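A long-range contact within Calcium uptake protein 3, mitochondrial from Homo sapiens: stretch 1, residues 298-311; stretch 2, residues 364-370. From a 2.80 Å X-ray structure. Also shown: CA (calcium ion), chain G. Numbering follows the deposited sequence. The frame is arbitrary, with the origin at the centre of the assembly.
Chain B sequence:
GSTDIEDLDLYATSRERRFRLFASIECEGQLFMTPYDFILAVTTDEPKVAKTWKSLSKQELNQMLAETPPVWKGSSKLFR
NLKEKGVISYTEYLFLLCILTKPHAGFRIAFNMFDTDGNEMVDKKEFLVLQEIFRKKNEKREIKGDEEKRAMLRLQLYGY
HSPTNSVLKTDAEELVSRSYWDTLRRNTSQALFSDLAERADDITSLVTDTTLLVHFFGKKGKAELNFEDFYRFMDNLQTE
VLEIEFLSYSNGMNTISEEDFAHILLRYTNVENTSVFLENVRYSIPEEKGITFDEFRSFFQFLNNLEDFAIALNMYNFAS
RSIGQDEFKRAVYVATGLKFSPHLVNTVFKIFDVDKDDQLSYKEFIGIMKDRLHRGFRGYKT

Stretch 1, residues 298-311: SFFQFLNNLEDFAI
Stretch 2 364-370: EFIGIMK

What fills the apolar centre of the contact? F365, I366 and M369 all point their CA-to-CB bonds toward the first stretch, and L306 answers with its own bond toward the second. With chi1 t (-159°) and chi2 p (72°), L306 brings CD1 to 4.2 Å from F365 CE2 and CD2 to 3.9 Å from M369 CB. L303 starts sideways, but its m,t rotamer carries the end closer: its CD2 lies 3.3 Å from M369 CE and 4.1 Å from F365 CZ. M369 is m at chi1, chi2 and chi3 (-48°, -63°, -77°), a folded path that delivers its methyl to L303.

How do the aromatic rings pack around F365? F365 has chi1 t (-170°) and chi2 37°. Its CE2 is 3.4 Å from F302 CE2, with each atom at the edge of the other ring and near its plane. The centroids stand 5.9 Å apart and the planes meet at 21°, so the rings touch rim to rim and neither covers the other's face. F302 reaches this position from a sideways CB, with chi1 t (161°) and chi2 65°. F299, also t (-177°, chi2 85°), extends its ring so that F299 CZ lies 4.0 Å from F365 CZ, an oblique approach.

Where does I366 fit? It is m,t (-63°, -170°), and its CD1 approaches the later helix of stretch 1, 3.7 Å from F309 CD2 and 4.0 Å from A310 CA. F309 points toward stretch 2 with chi1 t (-167°) and chi2 66°; A310 points sideways, its CB 4.3 Å from I366 CD1.

What backbone holds these side chains in register? Stretch 1 opens within a helix that began earlier in the chain, and another begins at L306 and continues beyond I311. N305, just before the second helix at phi/psi -106/28, is the N-cap residue, although its side chain makes no capping bond; its O accepts from F309 N at 3.2 Å. Stretch 2 makes a type I turn from I366 to M369, with M369 N to I366 O at 3.2 Å. L303 and M369 are each other's nearest by CA (8.6 Å between CA atoms), as are A310 and I366 (7.2 Å between CA atoms), so the segments 303-310 and 366-369 run in roughly opposite directions.

What lies at the polar edge? No hydrogen bond crosses between the stretches, and the 376 Å² buried is held by apolar packing. K370 points away from stretch 1. E364, beyond reach of it, binds calcium through OE2 at 2.6 Å from the CA ion, alongside ligands elsewhere in the structure.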

# COMPACT_ATOMS: atom_id res chain seq x y z
N SER B 298 13.54 6.76 -12.10
CA SER B 298 12.29 7.45 -11.77
C SER B 298 11.14 6.47 -11.74
O SER B 298 10.39 6.38 -10.75
CB SER B 298 12.04 8.56 -12.78
OG SER B 298 12.70 9.74 -12.37
N PHE B 299 11.00 5.69 -12.81
CA PHE B 299 9.84 4.83 -12.92
C PHE B 299 9.86 3.70 -11.90
O PHE B 299 8.81 3.35 -11.35
CB PHE B 299 9.72 4.29 -14.34
CG PHE B 299 8.51 3.45 -14.55
CD1 PHE B 299 7.31 4.05 -14.86
CD2 PHE B 299 8.54 2.08 -14.37
CE1 PHE B 299 6.18 3.31 -15.04
CE2 PHE B 299 7.40 1.34 -14.54
CZ PHE B 299 6.23 1.95 -14.88
N PHE B 300 11.03 3.15 -11.57
CA PHE B 300 10.92 2.12 -10.54
C PHE B 300 10.78 2.68 -9.11
O PHE B 300 10.10 2.07 -8.26
CB PHE B 300 12.06 1.12 -10.72
CG PHE B 300 11.92 0.33 -12.00
CD1 PHE B 300 11.08 -0.78 -12.05
CD2 PHE B 300 12.51 0.76 -13.18
CE1 PHE B 300 10.88 -1.48 -13.22
CE2 PHE B 300 12.32 0.05 -14.36
CZ PHE B 300 11.51 -1.07 -14.37
N GLN B 301 11.32 3.86 -8.81
CA GLN B 301 10.98 4.48 -7.54
C GLN B 301 9.48 4.69 -7.44
O GLN B 301 8.85 4.39 -6.40
CB GLN B 301 11.75 5.78 -7.36
CG GLN B 301 13.12 5.58 -6.70
CD GLN B 301 14.08 6.72 -6.95
OE1 GLN B 301 13.71 7.78 -7.47
NE2 GLN B 301 15.35 6.49 -6.63
N PHE B 302 8.89 5.16 -8.54
CA PHE B 302 7.43 5.34 -8.59
C PHE B 302 6.69 4.01 -8.38
O PHE B 302 5.68 3.96 -7.65
CB PHE B 302 7.07 5.96 -9.93
CG PHE B 302 5.64 5.79 -10.30
CD1 PHE B 302 4.64 6.39 -9.55
CD2 PHE B 302 5.29 4.97 -11.36
CE1 PHE B 302 3.31 6.20 -9.88
CE2 PHE B 302 3.96 4.78 -11.68
CZ PHE B 302 2.97 5.39 -10.95
N LEU B 303 7.20 2.91 -8.96
CA LEU B 303 6.53 1.63 -8.72
C LEU B 303 6.61 1.23 -7.27
O LEU B 303 5.70 0.56 -6.77
CB LEU B 303 7.11 0.49 -9.56
CG LEU B 303 6.74 0.52 -11.02
CD1 LEU B 303 7.20 -0.75 -11.75
CD2 LEU B 303 5.25 0.78 -11.15
N ASN B 304 7.65 1.67 -6.56
CA ASN B 304 7.60 1.32 -5.16
C ASN B 304 6.72 2.25 -4.35
O ASN B 304 6.35 1.91 -3.23
CB ASN B 304 9.01 1.22 -4.56
CG ASN B 304 9.67 -0.09 -4.93
OD1 ASN B 304 9.03 -0.98 -5.46
ND2 ASN B 304 10.94 -0.21 -4.64
N ASN B 305 6.30 3.38 -4.93
CA ASN B 305 5.36 4.28 -4.27
C ASN B 305 3.97 4.18 -4.89
O ASN B 305 3.16 5.14 -4.90
CB ASN B 305 5.91 5.70 -4.35
CG ASN B 305 6.71 6.09 -3.14
OD1 ASN B 305 7.93 6.32 -3.23
ND2 ASN B 305 6.05 6.14 -1.99
N LEU B 306 3.66 3.00 -5.43
CA LEU B 306 2.43 2.87 -6.19
C LEU B 306 1.19 3.13 -5.34
O LEU B 306 0.17 3.58 -5.88
CB LEU B 306 2.33 1.49 -6.83
CG LEU B 306 1.35 1.56 -8.01
CD1 LEU B 306 1.94 2.32 -9.17
CD2 LEU B 306 0.92 0.18 -8.45
N GLU B 307 1.25 2.76 -4.06
CA GLU B 307 0.12 2.92 -3.16
C GLU B 307 -0.27 4.38 -3.12
O GLU B 307 -1.39 4.75 -3.47
CB GLU B 307 0.48 2.44 -1.75
CG GLU B 307 0.41 0.93 -1.58
CD GLU B 307 1.60 0.22 -2.19
OE1 GLU B 307 2.47 0.90 -2.78
OE2 GLU B 307 1.67 -1.03 -2.09
N ASP B 308 0.67 5.21 -2.70
CA ASP B 308 0.44 6.65 -2.64
C ASP B 308 -0.16 7.13 -3.95
O ASP B 308 -1.11 7.94 -3.96
CB ASP B 308 1.73 7.42 -2.35
CG ASP B 308 2.19 7.30 -0.89
OD1 ASP B 308 1.81 6.30 -0.23
OD2 ASP B 308 2.87 8.22 -0.36
N PHE B 309 0.30 6.57 -5.08
CA PHE B 309 -0.31 6.95 -6.35
C PHE B 309 -1.79 6.57 -6.41
O PHE B 309 -2.64 7.35 -6.89
CB PHE B 309 0.44 6.30 -7.51
CG PHE B 309 0.09 6.87 -8.87
CD1 PHE B 309 0.41 8.18 -9.21
CD2 PHE B 309 -0.55 6.08 -9.83
CE1 PHE B 309 0.10 8.70 -10.46
CE2 PHE B 309 -0.85 6.59 -11.09
CZ PHE B 309 -0.53 7.90 -11.41
N ALA B 310 -2.14 5.37 -5.92
CA ALA B 310 -3.55 4.97 -5.97
C ALA B 310 -4.40 5.92 -5.14
O ALA B 310 -5.46 6.37 -5.60
CB ALA B 310 -3.71 3.54 -5.47
N ILE B 311 -3.93 6.28 -3.94
CA ILE B 311 -4.63 7.30 -3.14
C ILE B 311 -4.85 8.57 -3.96
O ILE B 311 -5.96 9.11 -4.00
CB ILE B 311 -3.85 7.61 -1.85
CG1 ILE B 311 -4.07 6.52 -0.80
CG2 ILE B 311 -4.19 9.00 -1.33
CD1 ILE B 311 -3.10 6.64 0.36
N GLU B 364 -5.91 -0.56 -16.65
CA GLU B 364 -4.86 -0.53 -17.66
C GLU B 364 -3.49 -0.38 -17.01
O GLU B 364 -2.50 -0.95 -17.48
CB GLU B 364 -5.13 0.58 -18.68
CG GLU B 364 -6.44 0.48 -19.41
CD GLU B 364 -6.37 1.03 -20.82
OE1 GLU B 364 -6.46 0.25 -21.79
OE2 GLU B 364 -6.27 2.26 -20.95
N PHE B 365 -3.40 0.41 -15.94
CA PHE B 365 -2.13 0.53 -15.23
C PHE B 365 -2.19 -0.03 -13.81
O PHE B 365 -1.62 -1.09 -13.53
CB PHE B 365 -1.63 1.99 -15.19
CG PHE B 365 -0.23 2.09 -14.68
CD1 PHE B 365 0.68 1.10 -15.04
CD2 PHE B 365 0.17 3.07 -13.79
CE1 PHE B 365 1.98 1.12 -14.58
CE2 PHE B 365 1.48 3.09 -13.31
CZ PHE B 365 2.39 2.10 -13.72
N ILE B 366 -2.87 0.67 -12.88
CA ILE B 366 -2.74 0.35 -11.46
C ILE B 366 -3.20 -1.07 -11.15
O ILE B 366 -2.51 -1.82 -10.44
CB ILE B 366 -3.50 1.37 -10.60
CG1 ILE B 366 -2.90 2.77 -10.76
CG2 ILE B 366 -3.56 0.94 -9.15
CD1 ILE B 366 -3.45 3.81 -9.75
N GLY B 367 -4.36 -1.47 -11.68
CA GLY B 367 -4.85 -2.82 -11.46
C GLY B 367 -3.88 -3.87 -11.96
O GLY B 367 -3.72 -4.93 -11.35
N ILE B 368 -3.20 -3.58 -13.06
CA ILE B 368 -2.32 -4.56 -13.68
C ILE B 368 -1.02 -4.78 -12.90
O ILE B 368 -0.41 -5.85 -13.04
CB ILE B 368 -2.13 -4.16 -15.16
CG1 ILE B 368 -3.28 -4.75 -15.97
CG2 ILE B 368 -0.79 -4.60 -15.73
CD1 ILE B 368 -3.16 -6.23 -16.27
N MET B 369 -0.58 -3.86 -12.03
CA MET B 369 0.67 -4.13 -11.34
C MET B 369 0.46 -5.11 -10.19
O MET B 369 -0.51 -5.02 -9.42
CB MET B 369 1.34 -2.85 -10.81
CG MET B 369 1.44 -1.71 -11.78
SD MET B 369 2.48 -2.11 -13.18
CE MET B 369 4.17 -1.99 -12.63
N LYS B 370 1.40 -6.03 -10.07
CA LYS B 370 1.40 -7.04 -9.03
C LYS B 370 2.06 -6.50 -7.76
O LYS B 370 3.07 -5.80 -7.82
CB LYS B 370 2.11 -8.29 -9.54
CG LYS B 370 3.58 -8.03 -9.91
CD LYS B 370 4.36 -9.28 -10.32
CE LYS B 370 3.72 -10.00 -11.51
NZ LYS B 370 4.55 -11.15 -12.01
CA CA G . -6.75 4.24 -22.58